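PDB 3R87: uncharacterized protein from Photobacterium profundum, which is a hotdog-fold thioesterase of the 4-hydroxybenzoyl-CoA thioesterase family, which probably hydrolyses acyl thioesters. Local coordinates for residues 39-43 with 44-48; 68-71 with 72-76; 122-126 with 127-131. All coordinates share one frame; numbering follows the deposited sequence. Where two conformers were deposited one is given.

Contact 1: residues 39-43 with 44-48; sequences HVIDS and DKLAT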
loop_
_atom_site.group_PDB
_atom_site.type_symbol
_atom_site.label_atom_id
_atom_site.label_comp_id
_atom_site.label_asym_id
_atom_site.label_seq_id
_atom_site.Cartn_x
_atom_site.Cartn_y
_atom_site.Cartn_z
ATOM N N HIS A 39 10.671 -5.047 15.331
ATOM C CA HIS A 39 10.583 -6.042 16.399
ATOM C C HIS A 39 11.930 -6.331 17.020
ATOM O O HIS A 39 11.981 -6.657 18.203
ATOM C CB HIS A 39 9.897 -7.311 15.917
ATOM C CG HIS A 39 8.421 -7.112 15.792
ATOM N ND1 HIS A 39 7.545 -7.348 16.814
ATOM C CD2 HIS A 39 7.656 -6.711 14.765
ATOM C CE1 HIS A 39 6.309 -7.031 16.432
ATOM N NE2 HIS A 39 6.354 -6.620 15.172
ATOM N N VAL A 40 13.038 -6.226 16.282
ATOM C CA VAL A 40 14.371 -6.345 16.874
ATOM C C VAL A 40 14.622 -5.168 17.794
ATOM O O VAL A 40 15.129 -5.327 18.928
ATOM C CB VAL A 40 15.447 -6.485 15.822
ATOM C CG1 VAL A 40 16.832 -6.438 16.448
ATOM C CG2 VAL A 40 15.269 -7.723 15.021
ATOM N N ILE A 41 14.303 -3.963 17.339
ATOM C CA ILE A 41 14.604 -2.743 18.060
ATOM C C ILE A 41 13.706 -2.506 19.279
ATOM O O ILE A 41 14.170 -2.051 20.316
ATOM C CB ILE A 41 14.523 -1.539 17.093
ATOM C CG1 ILE A 41 15.615 -1.610 16.016
ATOM C CG2 ILE A 41 14.579 -0.211 17.885
ATOM C CD1 ILE A 41 15.330 -0.708 14.837
ATOM N N ASP A 42 12.430 -2.862 19.141
ATOM C CA ASP A 42 11.309 -2.620 20.031
ATOM C C ASP A 42 10.577 -1.389 19.512
ATOM O O ASP A 42 11.075 -0.238 19.583
ATOM C CB ASP A 42 11.704 -2.430 21.506
ATOM C CG ASP A 42 10.510 -2.411 22.421
ATOM O OD1 ASP A 42 10.724 -2.762 23.565
ATOM O OD2 ASP A 42 9.517 -1.897 22.129
ATOM N N SER A 43 9.364 -1.588 19.003
ATOM C CA SER A 43 8.630 -0.495 18.416
ATOM C C SER A 43 8.263 0.578 19.437
ATOM O O SER A 43 8.144 1.733 19.078
ATOM C CB SER A 43 7.353 -1.083 17.763
ATOM O OG SER A 43 6.688 -1.970 18.646
ATOM N N ASP A 44 8.068 0.209 20.717
ATOM C CA ASP A 44 7.778 1.203 21.693
ATOM C C ASP A 44 8.925 2.170 21.897
ATOM O O ASP A 44 8.750 3.354 22.129
ATOM C CB ASP A 44 7.446 0.542 23.069
ATOM C CG ASP A 44 6.073 -0.017 23.133
ATOM O OD1 ASP A 44 5.181 0.327 22.312
ATOM O OD2 ASP A 44 5.799 -0.721 24.119
ATOM N N LYS A 45 10.147 1.623 21.816
ATOM C CA LYS A 45 11.345 2.485 21.895
ATOM C C LYS A 45 11.474 3.371 20.712
ATOM O O LYS A 45 11.867 4.510 20.826
ATOM C CB LYS A 45 12.605 1.661 22.041
ATOM C CG LYS A 45 12.625 0.870 23.354
ATOM C CD LYS A 45 13.892 0.568 23.754
ATOM C CE LYS A 45 13.766 -0.015 25.186
ATOM N NZ LYS A 45 13.877 0.983 26.316
ATOM N N LEU A 46 11.104 2.870 19.500
ATOM C CA LEU A 46 11.102 3.732 18.332
ATOM C C LEU A 46 10.067 4.870 18.499
ATOM O O LEU A 46 10.348 5.987 18.136
ATOM C CB LEU A 46 10.738 2.921 17.091
ATOM C CG LEU A 46 11.788 1.982 16.631
ATOM C CD1 LEU A 46 11.258 1.136 15.469
ATOM C CD2 LEU A 46 13.104 2.659 16.264
ATOM N N ALA A 47 8.870 4.567 19.016
ATOM C CA ALA A 47 7.872 5.586 19.166
ATOM C C ALA A 47 8.357 6.620 20.209
ATOM O O ALA A 47 8.097 7.802 19.957
ATOM C CB ALA A 47 6.568 4.966 19.595
ATOM N N THR A 48 8.904 6.167 21.337
ATOM C CA THR A 48 9.407 7.113 22.387
ATOM C C THR A 48 10.537 7.948 21.815
ATOM O O THR A 48 10.576 9.170 22.053
ATOM C CB THR A 48 9.874 6.305 23.601
ATOM O OG1 THR A 48 8.748 5.556 24.161
ATOM C CG2 THR A 48 10.489 7.209 24.659
HETATM O O HOH W 1 4.650 -1.071 20.176
#

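Contact 2: residues 68-71 with 72-76; sequences DGVE and FAEIC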
loop_
_atom_site.group_PDB
_atom_site.type_symbol
_atom_site.label_atom_id
_atom_site.label_comp_id
_atom_site.label_asym_id
_atom_site.label_seq_id
_atom_site.Cartn_x
_atom_site.Cartn_y
_atom_site.Cartn_z
ATOM N N ASP A 68 12.223 -16.280 -5.494
ATOM C CA ASP A 68 11.049 -17.135 -5.650
ATOM C C ASP A 68 9.815 -16.313 -5.343
ATOM O O ASP A 68 9.853 -15.424 -4.507
ATOM C CB ASP A 68 11.093 -18.324 -4.653
ATOM C CG ASP A 68 10.184 -19.405 -5.040
ATOM O OD1 ASP A 68 9.689 -19.489 -6.217
ATOM O OD2 ASP A 68 9.896 -20.231 -4.153
ATOM N N GLY A 69 8.708 -16.658 -5.959
ATOM C CA GLY A 69 7.439 -16.021 -5.705
ATOM C C GLY A 69 6.800 -16.541 -4.430
ATOM O O GLY A 69 6.844 -17.744 -4.114
ATOM N N VAL A 70 6.195 -15.678 -3.653
ATOM C CA VAL A 70 5.513 -16.000 -2.425
ATOM C C VAL A 70 4.002 -15.929 -2.700
ATOM O O VAL A 70 3.525 -15.038 -3.399
ATOM C CB VAL A 70 5.945 -15.053 -1.325
ATOM C CG1 VAL A 70 5.187 -15.261 -0.047
ATOM C CG2 VAL A 70 7.486 -15.130 -1.059
ATOM N N GLU A 71 3.238 -16.864 -2.125
ATOM C CA GLU A 71 1.843 -17.025 -2.464
ATOM C C GLU A 71 0.881 -16.660 -1.344
ATOM O O GLU A 71 1.199 -16.671 -0.153
ATOM C CB GLU A 71 1.579 -18.461 -2.909
ATOM C CG GLU A 71 2.359 -18.759 -4.188
ATOM C CD GLU A 71 2.287 -20.158 -4.653
ATOM O OE1 GLU A 71 1.475 -20.925 -4.189
ATOM O OE2 GLU A 71 3.152 -20.546 -5.461
ATOM N N PHE A 72 -0.345 -16.326 -1.755
ATOM C CA PHE A 72 -1.447 -16.046 -0.844
ATOM C C PHE A 72 -1.588 -17.106 0.225
ATOM O O PHE A 72 -1.535 -18.318 -0.071
ATOM C CB PHE A 72 -2.747 -15.960 -1.654
ATOM C CG PHE A 72 -3.956 -15.788 -0.791
ATOM C CD1 PHE A 72 -4.146 -14.664 -0.010
ATOM C CD2 PHE A 72 -4.935 -16.775 -0.783
ATOM C CE1 PHE A 72 -5.267 -14.521 0.807
ATOM C CE2 PHE A 72 -6.061 -16.616 0.050
ATOM C CZ PHE A 72 -6.226 -15.515 0.814
ATOM N N ALA A 73 -1.814 -16.638 1.439
ATOM C CA ALA A 73 -2.143 -17.449 2.629
ATOM C C ALA A 73 -0.931 -18.157 3.204
ATOM O O ALA A 73 -1.061 -18.819 4.228
ATOM C CB ALA A 73 -3.316 -18.408 2.367
ATOM N N GLU A 74 0.255 -18.018 2.632
ATOM C CA GLU A 74 1.464 -18.489 3.271
ATOM C C GLU A 74 1.765 -17.655 4.506
ATOM O O GLU A 74 1.586 -16.423 4.485
ATOM C CB GLU A 74 2.637 -18.514 2.306
ATOM C CG GLU A 74 2.409 -19.548 1.227
ATOM C CD GLU A 74 3.482 -19.712 0.185
ATOM O OE1 GLU A 74 3.361 -20.739 -0.564
ATOM O OE2 GLU A 74 4.316 -18.825 -0.048
ATOM N N ILE A 75 2.291 -18.306 5.539
ATOM C CA ILE A 75 2.890 -17.633 6.652
ATOM C C ILE A 75 4.390 -17.796 6.483
ATOM O O ILE A 75 4.936 -18.883 6.653
ATOM C CB ILE A 75 2.401 -18.107 8.017
ATOM C CG1 ILE A 75 0.855 -17.926 8.113
ATOM C CG2 ILE A 75 3.119 -17.277 9.104
ATOM C CD1 ILE A 75 0.290 -18.514 9.407
ATOM N N CYS A 76 5.042 -16.727 6.077
ATOM C CA CYS A 76 6.485 -16.731 5.870
ATOM C C CYS A 76 7.184 -16.339 7.134
ATOM O O CYS A 76 6.607 -15.773 8.073
ATOM C CB CYS A 76 6.822 -15.726 4.795
ATOM S SG CYS A 76 6.248 -16.222 3.162
HETATM O O HOH W 2 0.961 -21.962 -0.915
#

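Contact 3: residues 122-126 with 127-131; sequences QPVPA and DILAS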
loop_
_atom_site.group_PDB
_atom_site.type_symbol
_atom_site.label_atom_id
_atom_site.label_comp_id
_atom_site.label_asym_id
_atom_site.label_seq_id
_atom_site.Cartn_x
_atom_site.Cartn_y
_atom_site.Cartn_z
ATOM N N GLN A 122 22.870 11.029 12.892
ATOM C CA GLN A 122 23.102 11.044 14.331
ATOM C C GLN A 122 23.646 9.653 14.674
ATOM O O GLN A 122 23.301 8.622 14.045
ATOM C CB GLN A 122 21.811 11.227 15.157
ATOM C CG GLN A 122 21.117 12.565 14.806
ATOM C CD GLN A 122 21.909 13.808 15.192
ATOM O OE1 GLN A 122 21.819 14.882 14.495
ATOM N NE2 GLN A 122 22.670 13.697 16.260
ATOM N N PRO A 123 24.408 9.532 15.739
ATOM C CA PRO A 123 24.860 8.159 16.211
ATOM C C PRO A 123 23.582 7.318 16.667
ATOM O O PRO A 123 22.622 7.898 17.163
ATOM C CB PRO A 123 25.719 8.483 17.452
ATOM C CG PRO A 123 26.193 9.878 17.141
ATOM C CD PRO A 123 24.969 10.613 16.587
ATOM N N VAL A 124 23.632 5.997 16.551
ATOM C CA VAL A 124 22.513 5.148 17.070
ATOM C C VAL A 124 22.453 5.326 18.585
ATOM O O VAL A 124 23.444 5.131 19.259
ATOM C CB VAL A 124 22.632 3.640 16.822
ATOM C CG1 VAL A 124 21.416 2.868 17.373
ATOM C CG2 VAL A 124 22.860 3.316 15.346
ATOM N N PRO A 125 21.296 5.734 19.161
ATOM C CA PRO A 125 21.252 5.938 20.626
ATOM C C PRO A 125 21.589 4.676 21.376
ATOM O O PRO A 125 21.164 3.572 21.029
ATOM C CB PRO A 125 19.806 6.392 20.834
ATOM C CG PRO A 125 19.390 7.026 19.534
ATOM C CD PRO A 125 20.042 6.139 18.469
ATOM N N ALA A 126 22.304 4.815 22.513
ATOM C CA ALA A 126 22.649 3.657 23.329
ATOM C C ALA A 126 21.424 2.859 23.777
ATOM O O ALA A 126 21.481 1.648 23.860
ATOM C CB ALA A 126 23.384 4.107 24.623
ATOM N N ASP A 127 20.323 3.523 24.062
ATOM C CA ASP A 127 19.156 2.761 24.502
ATOM C C ASP A 127 18.558 1.906 23.419
ATOM O O ASP A 127 18.040 0.806 23.714
ATOM C CB ASP A 127 18.083 3.701 24.909
ATOM C CG ASP A 127 16.938 2.975 25.645
ATOM O OD1 ASP A 127 17.119 2.156 26.594
ATOM O OD2 ASP A 127 15.799 3.230 25.226
ATOM N N ILE A 128 18.676 2.356 22.166
ATOM C CA ILE A 128 18.261 1.536 21.027
ATOM C C ILE A 128 19.188 0.363 20.891
ATOM O O ILE A 128 18.755 -0.777 20.726
ATOM C CB ILE A 128 18.171 2.376 19.758
ATOM C CG1 ILE A 128 17.067 3.430 19.856
ATOM C CG2 ILE A 128 18.013 1.480 18.546
ATOM C CD1 ILE A 128 15.662 2.877 19.901
ATOM N N LEU A 129 20.529 0.642 20.953
ATOM C CA LEU A 129 21.468 -0.480 20.838
ATOM C C LEU A 129 21.256 -1.482 21.990
ATOM O O LEU A 129 21.296 -2.676 21.755
ATOM C CB LEU A 129 22.920 0.039 20.879
ATOM C CG LEU A 129 23.387 0.949 19.716
ATOM C CD1 LEU A 129 24.778 1.622 20.021
ATOM C CD2 LEU A 129 23.383 0.100 18.467
ATOM N N ALA A 130 20.977 -0.989 23.162
ATOM C CA ALA A 130 20.725 -1.905 24.303
ATOM C C ALA A 130 19.545 -2.800 24.024
ATOM O O ALA A 130 19.584 -3.986 24.315
ATOM C CB ALA A 130 20.497 -1.091 25.550
ATOM N N SER A 131 18.479 -2.182 23.487
ATOM C CA SER A 131 17.271 -2.905 23.215
ATOM C C SER A 131 17.566 -3.987 22.170
ATOM O O SER A 131 17.050 -5.093 22.203
ATOM C CB SER A 131 16.135 -1.958 22.849
ATOM O OG SER A 131 14.947 -2.605 22.739
#

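Contact 1: residues 39-43 with 44-48
Between Ile41 and Leu46 the backbone breaks one helix and starts the next: Asp42 leaves helical geometry with phi 97° and becomes the N-cap of helix 43-53, joining it to the long helix 28-41 of the hotdog fold. Asp42 O then receives Leu46 N at 3.1 Å, in the carbonyl plane, and Ser43 O takes Ala47 N at 2.9 Å, so the new helix is wound from its first turn. The cap itself is a side-chain bond. A chi1 of -170° places the Asp42 carboxylate beside its carbonyl carbon, from where OD2 accepts from Asp44 N at 2.9 Å; the N-H...O angle of 134° makes this a bent bond. Asp42 OD2 also lies 4.4 Å from Asp44 OD2, a like-charge approach that the helix N-terminus probably eases. CB of Asp42 rests against Lys45 CG, while the lysine chain runs on to a salt bridge with Asp127. On the buried side, Ile41 and Leu46 cross at about a right angle, Ile41 CG2 meeting Leu46 CD2 at 3.6 Å, and Phe72 of the second subunit packs on Leu46. In Ser43's modelled conformer, one water accepts from Ser43 OG at 2.7 Å and donates to Asp44 OD1 at 2.6 Å.

Contact 2: residues 68-71 with 72-76
Glu74 holds CG anti to its own carbonyl carbon (chi1 -66°) and is extended beyond CG, which carries its carboxylate back across the type II beta turn Glu71-Glu74 to the backbone of Glu71. The two acids cross, their carboxylate planes 14° apart. The turn leads into strand 75-85 of the hotdog sheet and is closed by Glu74 N bonding to Glu71 O at 3.2 Å. Ala73, at the third position, has the positive phi of this turn type, 76°. A second bond spans the turn: Glu71 N points almost straight at Glu74 OE2, 3.1 Å away, but meets it from above the carboxylate plane. Glu74 OE1 is salt-bridged to Arg98, which would probably temper the like-charge approach of Glu71 OE1 to Glu74 OE1. A water donates to Glu74 OE1 at 2.7 Å and, weakly, to Glu71 OE1. Within the turn, the Phe72 ring meets Tyr15 edge-to-face and the ring of His20 of the fourth subunit, while Ala73 CB lies over the rim of one face of the Phe72 ring. Val70 CG1 touches both Glu74 OE2 at 3.7 Å and, in the modelled conformer of Cys76, Cys76 SG at 3.5 Å.

Contact 3: residues 122-126 with 127-131
Leu129, in one of its two conformers, reaches back from the first turn of its helix to Val124, its atoms meeting the loop and the first helical residue. CB lies 3.7 Å from Ala126 O. CG, anti to the carbonyl carbon of Leu129 (chi1 -65°), is brought over the helix start, where it packs on Val124 CG1 at 3.6 Å and also approaches Pro125 O. From there the branches divide: CD1 comes beside the backbone carbonyl Val124 O, and CD2 lies against CG1 and CB of Val124, the two side chains crossing obliquely. Val124 CG1 is shared, since its other neighbour is Ile128 CG2 at 3.9 Å. This is the N-terminus of helix 126-133, the C-terminal helix of the hotdog domain, with Pro125 as N-cap residue. Pro125 O takes Leu129 N at 3.0 Å, nearly along the C=O axis, and in addition a weak, bent bond from Ile128 N. One residue further on, Ala126 O accepts from Ala130 N at 2.8 Å. Pro125 CB faces Ile128 CG1 at 4.2 Å, and both side chains rest on Leu49 of helix 43-53 and on Phe57 of strand 56-66. Asp127 is a magnesium ligand in this protein, although no metal is bound to this chain; in the modelled one of its two conformers, its carboxylate extends away from the loop.

Overall arrangement
Contacts 1 and 3 are neighbours, with centres 11 Å apart, and they join directly: Lys45 NZ of contact 1 reaches Asp127 OD2 of contact 3 at 3.2 Å, and Ser131 OG probably hydrogen-bonds to Ile41 O at 2.6 Å. Asp127 and His53 are both magnesium-binding residues, though no metal is bound to this chain; between side chains, Lys45 is about 10 Å from His53, and Pro125 about 7 Å. Contact 2 sits apart, its centre 27 Å from that of contact 1 and 34 Å from that of contact 3, away from both metal-binding residues. Contacts 1 and 2 both touch the second subunit, whereas no other chain of the four-chain assembly touches contact 3.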